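Local structure of Lmo0135 protein (Listeria monocytogenes EGD-e, 5ISU) at residues P51-V56 against N146-F151; S304-N309 against K451-I456; N309-T314 against G403-A408. The protein is the substrate-binding protein of an ABC transporter and probably captures peptides for uptake into the cell. One frame throughout, in Å; residues are numbered along the deposited sequence.

Contact 1. Residues P51-V56 against N146-F151; sequences PLFWEV and NTIKTF
Lys149 lays its ammonium group over one face of the Phe53 ring, where NZ stands 3.9 Å from the ring centroid and 23° off the normal, a cation-pi contact displaced toward the CD2 and CE2 rim. The lysine chain bends at chi2 (-67°), and its CD packs against Phe53 CB and CG on the way. Ile148 CG2 reaches the same ring obliquely at CE1, 3.9 Å away. The second ring, Phe151, is met obliquely by Leu52, whose CD1 lies 3.6 Å from Phe151 CD2, the two side chains running alongside each other in the same direction. Beside these rings the backbones are joined directly: Leu52 N donates to Phe151 O at 2.8 Å. Between the segments a water accepts from Phe53 N and Phe151 N and has Ile148 O among the acceptors within its reach. At the exposed end, the Glu55 carboxylate meets the Thr150 methyl, with Glu55 CD 3.5 Å from Thr150 CG2, while a second water donates to both Glu55 OE2 and Asn146 OD1. Leu66 of strand 63-68 touches both Phe53 and Ile148, and Phe151 rests on helix 93-104. The whole illustrates loop-to-loop packing: the chain following helix 144-148 is set against the connection from helix 39-48 to strand 63-68, beside the five-stranded antiparallel sheet of this family 5 solute-binding fold.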
# COMPACT_ATOMS: atom_id res chain seq x y z
N PRO A 51 -7.34 -12.38 -8.34
CA PRO A 51 -6.97 -12.96 -7.05
C PRO A 51 -7.99 -14.02 -6.57
O PRO A 51 -9.03 -14.21 -7.21
CB PRO A 51 -7.03 -11.75 -6.13
CG PRO A 51 -8.21 -10.99 -6.67
CD PRO A 51 -8.15 -11.15 -8.17
N LEU A 52 -7.71 -14.72 -5.48
CA LEU A 52 -8.69 -15.67 -4.94
C LEU A 52 -9.88 -14.88 -4.40
O LEU A 52 -11.03 -15.24 -4.62
CB LEU A 52 -8.09 -16.53 -3.84
CG LEU A 52 -6.93 -17.44 -4.27
CD1 LEU A 52 -6.30 -18.10 -3.05
CD2 LEU A 52 -7.40 -18.49 -5.26
N PHE A 53 -9.57 -13.80 -3.69
CA PHE A 53 -10.57 -12.90 -3.10
C PHE A 53 -10.13 -11.48 -3.37
O PHE A 53 -8.93 -11.22 -3.50
CB PHE A 53 -10.66 -13.12 -1.60
CG PHE A 53 -11.08 -14.50 -1.21
CD1 PHE A 53 -10.15 -15.51 -1.08
CD2 PHE A 53 -12.42 -14.79 -0.98
CE1 PHE A 53 -10.54 -16.79 -0.71
CE2 PHE A 53 -12.82 -16.06 -0.62
CZ PHE A 53 -11.87 -17.07 -0.48
N TRP A 54 -11.09 -10.56 -3.45
CA TRP A 54 -10.77 -9.17 -3.65
C TRP A 54 -10.37 -8.57 -2.30
O TRP A 54 -11.12 -8.62 -1.36
CB TRP A 54 -11.96 -8.40 -4.23
CG TRP A 54 -12.46 -8.88 -5.56
CD1 TRP A 54 -13.64 -9.51 -5.80
CD2 TRP A 54 -11.80 -8.79 -6.82
NE1 TRP A 54 -13.77 -9.79 -7.13
CE2 TRP A 54 -12.64 -9.37 -7.78
CE3 TRP A 54 -10.57 -8.27 -7.23
CZ2 TRP A 54 -12.31 -9.44 -9.14
CZ3 TRP A 54 -10.23 -8.34 -8.59
CH2 TRP A 54 -11.08 -8.93 -9.52
N GLU A 55 -9.16 -8.03 -2.23
CA GLU A 55 -8.60 -7.44 -1.00
C GLU A 55 -9.43 -6.32 -0.39
O GLU A 55 -9.68 -6.32 0.80
CB GLU A 55 -7.17 -6.91 -1.30
CG GLU A 55 -6.53 -6.09 -0.17
CD GLU A 55 -5.08 -5.71 -0.43
OE1 GLU A 55 -4.60 -5.89 -1.56
OE2 GLU A 55 -4.41 -5.21 0.51
N VAL A 56 -9.84 -5.37 -1.23
CA VAL A 56 -10.57 -4.19 -0.75
C VAL A 56 -11.79 -4.53 0.12
O VAL A 56 -12.07 -3.81 1.06
CB VAL A 56 -10.92 -3.24 -1.93
CG1 VAL A 56 -12.06 -3.80 -2.77
CG2 VAL A 56 -11.25 -1.85 -1.44
N ASN A 146 -5.60 -12.86 5.87
CA ASN A 146 -5.29 -11.72 5.01
C ASN A 146 -4.39 -12.12 3.84
O ASN A 146 -4.58 -11.65 2.70
CB ASN A 146 -4.61 -10.63 5.81
CG ASN A 146 -4.29 -9.41 4.97
OD1 ASN A 146 -5.18 -8.72 4.49
ND2 ASN A 146 -3.00 -9.13 4.81
N THR A 147 -3.40 -12.97 4.11
CA THR A 147 -2.51 -13.47 3.07
C THR A 147 -3.34 -14.21 2.00
O THR A 147 -3.08 -14.07 0.81
CB THR A 147 -1.44 -14.41 3.67
OG1 THR A 147 -0.70 -13.70 4.68
CG2 THR A 147 -0.50 -14.88 2.62
N ILE A 148 -4.32 -15.00 2.42
CA ILE A 148 -5.20 -15.68 1.46
C ILE A 148 -6.02 -14.67 0.63
O ILE A 148 -6.25 -14.89 -0.55
CB ILE A 148 -6.15 -16.69 2.16
CG1 ILE A 148 -5.36 -17.89 2.68
CG2 ILE A 148 -7.22 -17.21 1.21
CD1 ILE A 148 -6.20 -18.86 3.48
N LYS A 149 -6.44 -13.58 1.27
CA LYS A 149 -7.24 -12.52 0.61
C LYS A 149 -6.44 -11.57 -0.30
O LYS A 149 -7.04 -10.69 -0.91
CB LYS A 149 -7.95 -11.65 1.64
CG LYS A 149 -8.85 -12.37 2.62
CD LYS A 149 -10.06 -12.99 1.99
CE LYS A 149 -11.01 -13.42 3.09
NZ LYS A 149 -12.25 -14.01 2.52
N THR A 150 -5.12 -11.71 -0.34
CA THR A 150 -4.25 -10.88 -1.19
C THR A 150 -3.40 -11.79 -2.12
O THR A 150 -2.31 -11.41 -2.54
CB THR A 150 -3.31 -9.97 -0.34
OG1 THR A 150 -2.51 -10.78 0.56
CG2 THR A 150 -4.12 -8.96 0.49
N PHE A 151 -3.97 -12.94 -2.50
CA PHE A 151 -3.29 -13.95 -3.27
C PHE A 151 -3.76 -14.10 -4.73
O PHE A 151 -4.94 -14.37 -5.00
CB PHE A 151 -3.50 -15.29 -2.55
CG PHE A 151 -2.61 -16.38 -3.04
CD1 PHE A 151 -1.37 -16.57 -2.48
CD2 PHE A 151 -3.01 -17.22 -4.06
CE1 PHE A 151 -0.53 -17.57 -2.92
CE2 PHE A 151 -2.18 -18.23 -4.51
CZ PHE A 151 -0.93 -18.41 -3.93
O HOH W 1 -6.84 -13.26 -2.84
O HOH W 2 -4.53 -6.34 3.06

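Contact 2. Residues S304-N309 against K451-I456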
# COMPACT_ATOMS: atom_id res chain seq x y z
N SER A 304 -4.27 7.24 15.04
CA SER A 304 -3.51 6.01 15.21
C SER A 304 -2.41 5.87 14.17
O SER A 304 -2.48 6.49 13.10
CB SER A 304 -4.44 4.83 15.05
OG SER A 304 -3.68 3.63 15.09
N PHE A 305 -1.40 5.04 14.48
CA PHE A 305 -0.33 4.76 13.51
C PHE A 305 -0.84 3.82 12.40
O PHE A 305 -0.22 3.68 11.34
CB PHE A 305 0.94 4.21 14.20
CG PHE A 305 0.83 2.78 14.61
CD1 PHE A 305 1.09 1.77 13.69
CD2 PHE A 305 0.48 2.44 15.90
CE1 PHE A 305 0.99 0.43 14.06
CE2 PHE A 305 0.39 1.10 16.27
CZ PHE A 305 0.64 0.10 15.35
N LEU A 306 -1.98 3.18 12.65
CA LEU A 306 -2.65 2.34 11.69
C LEU A 306 -3.63 3.16 10.86
O LEU A 306 -4.25 4.09 11.40
CB LEU A 306 -3.51 1.34 12.44
CG LEU A 306 -2.88 0.36 13.41
CD1 LEU A 306 -4.00 -0.49 13.96
CD2 LEU A 306 -1.87 -0.50 12.68
N THR A 307 -3.82 2.79 9.59
CA THR A 307 -4.83 3.41 8.73
C THR A 307 -6.20 2.80 9.05
O THR A 307 -6.27 1.75 9.70
CB THR A 307 -4.49 3.26 7.23
OG1 THR A 307 -4.12 1.89 6.94
CG2 THR A 307 -3.34 4.19 6.86
N GLU A 308 -7.27 3.44 8.58
CA GLU A 308 -8.65 3.01 8.91
C GLU A 308 -9.11 1.65 8.40
O GLU A 308 -10.04 1.08 8.94
CB GLU A 308 -9.66 4.05 8.44
CG GLU A 308 -9.50 5.40 9.13
CD GLU A 308 -10.64 6.37 8.82
OE1 GLU A 308 -11.54 6.06 7.99
OE2 GLU A 308 -10.64 7.46 9.43
N ASN A 309 -8.49 1.19 7.32
CA ASN A 309 -8.79 -0.12 6.73
C ASN A 309 -8.25 -1.29 7.54
O ASN A 309 -8.67 -2.43 7.33
CB ASN A 309 -8.14 -0.23 5.34
CG ASN A 309 -6.61 -0.04 5.39
OD1 ASN A 309 -6.13 1.05 5.74
ND2 ASN A 309 -5.86 -1.08 5.03
N LYS A 451 -3.59 -1.76 22.78
CA LYS A 451 -2.49 -1.37 23.64
C LYS A 451 -1.31 -0.91 22.82
O LYS A 451 -0.65 0.05 23.19
CB LYS A 451 -2.05 -2.46 24.64
CG LYS A 451 -3.00 -2.63 25.82
CD LYS A 451 -2.30 -3.10 27.10
CE LYS A 451 -1.81 -4.54 27.05
NZ LYS A 451 -2.92 -5.53 27.11
N ILE A 452 -1.05 -1.60 21.71
CA ILE A 452 0.07 -1.24 20.81
C ILE A 452 -0.13 0.17 20.27
O ILE A 452 0.78 1.00 20.33
CB ILE A 452 0.24 -2.29 19.69
CG1 ILE A 452 0.69 -3.63 20.31
CG2 ILE A 452 1.28 -1.82 18.67
CD1 ILE A 452 0.74 -4.78 19.34
N GLN A 453 -1.35 0.46 19.80
CA GLN A 453 -1.69 1.80 19.29
C GLN A 453 -1.54 2.82 20.40
O GLN A 453 -0.99 3.90 20.20
CB GLN A 453 -3.12 1.84 18.68
CG GLN A 453 -3.28 1.00 17.41
CD GLN A 453 -4.71 0.98 16.90
OE1 GLN A 453 -5.18 1.91 16.21
NE2 GLN A 453 -5.42 -0.09 17.22
N ASN A 454 -2.02 2.47 21.59
CA ASN A 454 -1.88 3.35 22.75
C ASN A 454 -0.43 3.58 23.17
O ASN A 454 -0.06 4.72 23.44
CB ASN A 454 -2.74 2.86 23.92
CG ASN A 454 -4.19 3.30 23.77
OD1 ASN A 454 -5.10 2.49 23.63
ND2 ASN A 454 -4.38 4.60 23.74
N THR A 455 0.40 2.54 23.16
CA THR A 455 1.81 2.71 23.57
C THR A 455 2.56 3.59 22.58
O THR A 455 3.29 4.50 22.98
CB THR A 455 2.54 1.38 23.74
OG1 THR A 455 1.81 0.54 24.63
CG2 THR A 455 3.95 1.61 24.30
N ILE A 456 2.39 3.34 21.29
CA ILE A 456 3.04 4.15 20.26
C ILE A 456 2.65 5.63 20.38
O ILE A 456 3.51 6.53 20.26
CB ILE A 456 2.71 3.62 18.83
CG1 ILE A 456 3.37 2.25 18.59
CG2 ILE A 456 3.13 4.61 17.75
CD1 ILE A 456 4.88 2.22 18.73
O HOH W 3 -1.02 5.22 17.40
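Ser304 donates its hydroxyl proton to Gln453 OE1, 2.5 Å from OG, and does so in the plane of the amide carbonyl on a lone pair. Next to this bond Leu306 crosses the glutamine at about a right angle, bringing CD1 to 3.4 Å from Gln453 CD. Phe305 turns to the helix itself: Gln453 CA lies at the edge of its ring, 3.7 Å from CE2, while Ile452 CG2 and Ile456 CB approach obliquely. Leu306 CG lies over one face of the same ring, toward the rim. In the next shell, Ser304 OG accepts from Leu306 N at 3.0 Å, closing an ST turn that fixes the hydroxyl. A water accepts from Phe305 N and donates to Gln453 O. Beyond the two segments, Gln453 NE2 donates to Tyr312 O and Tyr449 O, and its OE1 also accepts from Thr314 N. Leu429 of helix 427-438 touches both Ile452 and Ile456. A buried amide gripped at both its oxygen and its nitrogen has its orientation defined, and the loop 304-309 is thereby held to helix 442-458 by directional bonds as well as by apolar packing.

Contact 3. Residues N309-T314 against G403-A408; sequences NTKYFT and GNDPDA
Asn309 and Asn404 join their side-chain amides across the contact, ND2 of Asn309 giving a proton to OD1 of Asn404 at 3.0 Å. The bond is practically straight, 179° at the hydrogen, and lies in the plane of the donor amide and in that of the acceptor carbonyl, although the two amides are turned 66° against each other. Asn309 CG stands between its backbone N and carbonyl carbon (chi1 58°), on a CB that already points to the 403-408 loop. ND2 also donates to a water that accepts from Gly403 N as well.

Thr310 OG1 donates to Gly403 O at 2.8 Å. On the other branch, Thr310 CG2 packs 3.3 Å from Pro406 N. Lys311 N reaches Asn404 O at 2.9 Å, and Thr310 CA adds a CA-H...O contact to that oxygen. The type II turn from Thr310 to Phe313 is closed by Phe313 N bonding to Thr310 O, and presents the edge of the Tyr312 ring to Pro406, with Tyr312 CD2 4.1 Å from Pro406 CG.

In 403-408, Asp405 OD1 accepts from Asp407 N on its anti lone pair, an Asx turn. Lys311 NZ stands 4.9 Å from Asp405 OD2, near enough to add perhaps some favourable electrostatics. Other polar ends look beyond the facing loop: Asn309 OD1 has the Thr307 hydroxyl as its hydrogen-bond partner, Thr310 OG1 also bonds with Tyr409 OH, and Tyr312 OH with Asp442. Asp405 OD2 forms a salt bridge with Arg445, and Asn404 ND2 makes a weak bond to Glu55 O.

The loop after strand 299-301 thus meets the loop after strand 395-400, whose 406-408 end is 3-10. Polar atoms of both are satisfied by each other and by water, and the Gly403 and Asn404 carbonyls each find a donor across the contact.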
# COMPACT_ATOMS: atom_id res chain seq x y z
N ASN A 309 -8.49 1.19 7.32
CA ASN A 309 -8.79 -0.12 6.73
C ASN A 309 -8.25 -1.29 7.54
O ASN A 309 -8.67 -2.43 7.33
CB ASN A 309 -8.14 -0.23 5.34
CG ASN A 309 -6.61 -0.04 5.39
OD1 ASN A 309 -6.13 1.05 5.74
ND2 ASN A 309 -5.86 -1.08 5.03
N THR A 310 -7.30 -1.03 8.44
CA THR A 310 -6.64 -2.11 9.17
C THR A 310 -7.43 -2.57 10.36
O THR A 310 -7.80 -1.76 11.19
CB THR A 310 -5.26 -1.66 9.67
OG1 THR A 310 -4.47 -1.17 8.57
CG2 THR A 310 -4.53 -2.81 10.35
N LYS A 311 -7.65 -3.88 10.49
CA LYS A 311 -8.38 -4.41 11.65
C LYS A 311 -7.86 -3.89 12.97
O LYS A 311 -6.65 -3.78 13.18
CB LYS A 311 -8.40 -5.93 11.73
CG LYS A 311 -9.49 -6.58 10.91
CD LYS A 311 -9.85 -7.95 11.43
CE LYS A 311 -8.67 -8.91 11.47
NZ LYS A 311 -9.15 -10.24 11.93
N TYR A 312 -8.81 -3.58 13.85
CA TYR A 312 -8.57 -3.09 15.20
C TYR A 312 -8.15 -1.62 15.25
O TYR A 312 -7.75 -1.10 16.30
CB TYR A 312 -7.61 -4.02 15.96
CG TYR A 312 -8.01 -5.49 15.79
CD1 TYR A 312 -9.28 -5.93 16.12
CD2 TYR A 312 -7.10 -6.41 15.29
CE1 TYR A 312 -9.65 -7.26 15.95
CE2 TYR A 312 -7.45 -7.75 15.12
CZ TYR A 312 -8.73 -8.17 15.45
OH TYR A 312 -9.07 -9.49 15.27
N PHE A 313 -8.28 -0.92 14.12
CA PHE A 313 -8.01 0.49 14.12
C PHE A 313 -8.90 1.16 15.16
O PHE A 313 -10.06 0.77 15.31
CB PHE A 313 -8.35 1.11 12.76
CG PHE A 313 -8.37 2.62 12.78
CD1 PHE A 313 -7.23 3.34 12.53
CD2 PHE A 313 -9.56 3.31 13.05
CE1 PHE A 313 -7.25 4.74 12.55
CE2 PHE A 313 -9.58 4.71 13.07
CZ PHE A 313 -8.42 5.42 12.83
N THR A 314 -8.36 2.14 15.89
CA THR A 314 -9.15 2.95 16.83
C THR A 314 -8.58 4.36 16.81
O THR A 314 -7.37 4.53 16.81
CB THR A 314 -9.18 2.41 18.28
OG1 THR A 314 -9.93 3.33 19.10
CG2 THR A 314 -7.80 2.28 18.88
N GLY A 403 -1.82 -2.45 4.35
CA GLY A 403 -2.72 -3.61 4.31
C GLY A 403 -3.72 -3.64 5.47
O GLY A 403 -3.71 -2.77 6.37
N ASN A 404 -4.56 -4.69 5.45
CA ASN A 404 -5.69 -4.87 6.35
C ASN A 404 -5.45 -5.53 7.71
O ASN A 404 -6.37 -5.53 8.53
CB ASN A 404 -6.82 -5.64 5.60
CG ASN A 404 -7.36 -4.88 4.39
OD1 ASN A 404 -7.16 -3.66 4.26
ND2 ASN A 404 -8.04 -5.60 3.50
N ASP A 405 -4.28 -6.14 7.93
CA ASP A 405 -3.97 -6.78 9.20
C ASP A 405 -2.81 -6.03 9.85
O ASP A 405 -1.77 -5.82 9.21
CB ASP A 405 -3.66 -8.28 9.04
CG ASP A 405 -3.52 -9.00 10.42
OD1 ASP A 405 -2.52 -8.74 11.16
OD2 ASP A 405 -4.41 -9.84 10.76
N PRO A 406 -2.97 -5.66 11.14
CA PRO A 406 -1.92 -4.90 11.82
C PRO A 406 -0.58 -5.63 11.97
O PRO A 406 0.43 -4.99 12.21
CB PRO A 406 -2.55 -4.58 13.18
CG PRO A 406 -3.54 -5.68 13.40
CD PRO A 406 -4.08 -6.01 12.05
N ASP A 407 -0.56 -6.94 11.82
CA ASP A 407 0.71 -7.69 11.95
C ASP A 407 1.74 -7.25 10.89
O ASP A 407 2.95 -7.29 11.15
CB ASP A 407 0.48 -9.19 11.82
CG ASP A 407 1.75 -10.01 12.06
OD1 ASP A 407 2.30 -9.96 13.18
OD2 ASP A 407 2.16 -10.74 11.13
N ALA A 408 1.28 -6.81 9.73
CA ALA A 408 2.21 -6.37 8.68
C ALA A 408 3.03 -5.12 9.09
O ALA A 408 4.10 -4.87 8.54
CB ALA A 408 1.46 -6.12 7.36
O HOH W 4 -3.39 -0.24 4.01

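Contacts 2 and 3 form one continuous region: their centres lie 9 Å apart, they share Asn309, and they touch through Gln453. Contact 1 comes first along the chain and closes before either opens; its centre is about 15 Å from that of contact 3 and 23 Å from that of contact 2. Segment 403-408 falls between the two halves of contact 2 in sequence. Contact 1 lies beside the five-stranded antiparallel sheet, contacts 2 and 3 by helix 442-458 and loops leaving the seven-stranded sheet. Contacts 1 and 2 do not touch, their nearest atoms being about 6 Å apart, whereas contact 3 touches both and so bridges these two parts of the protein.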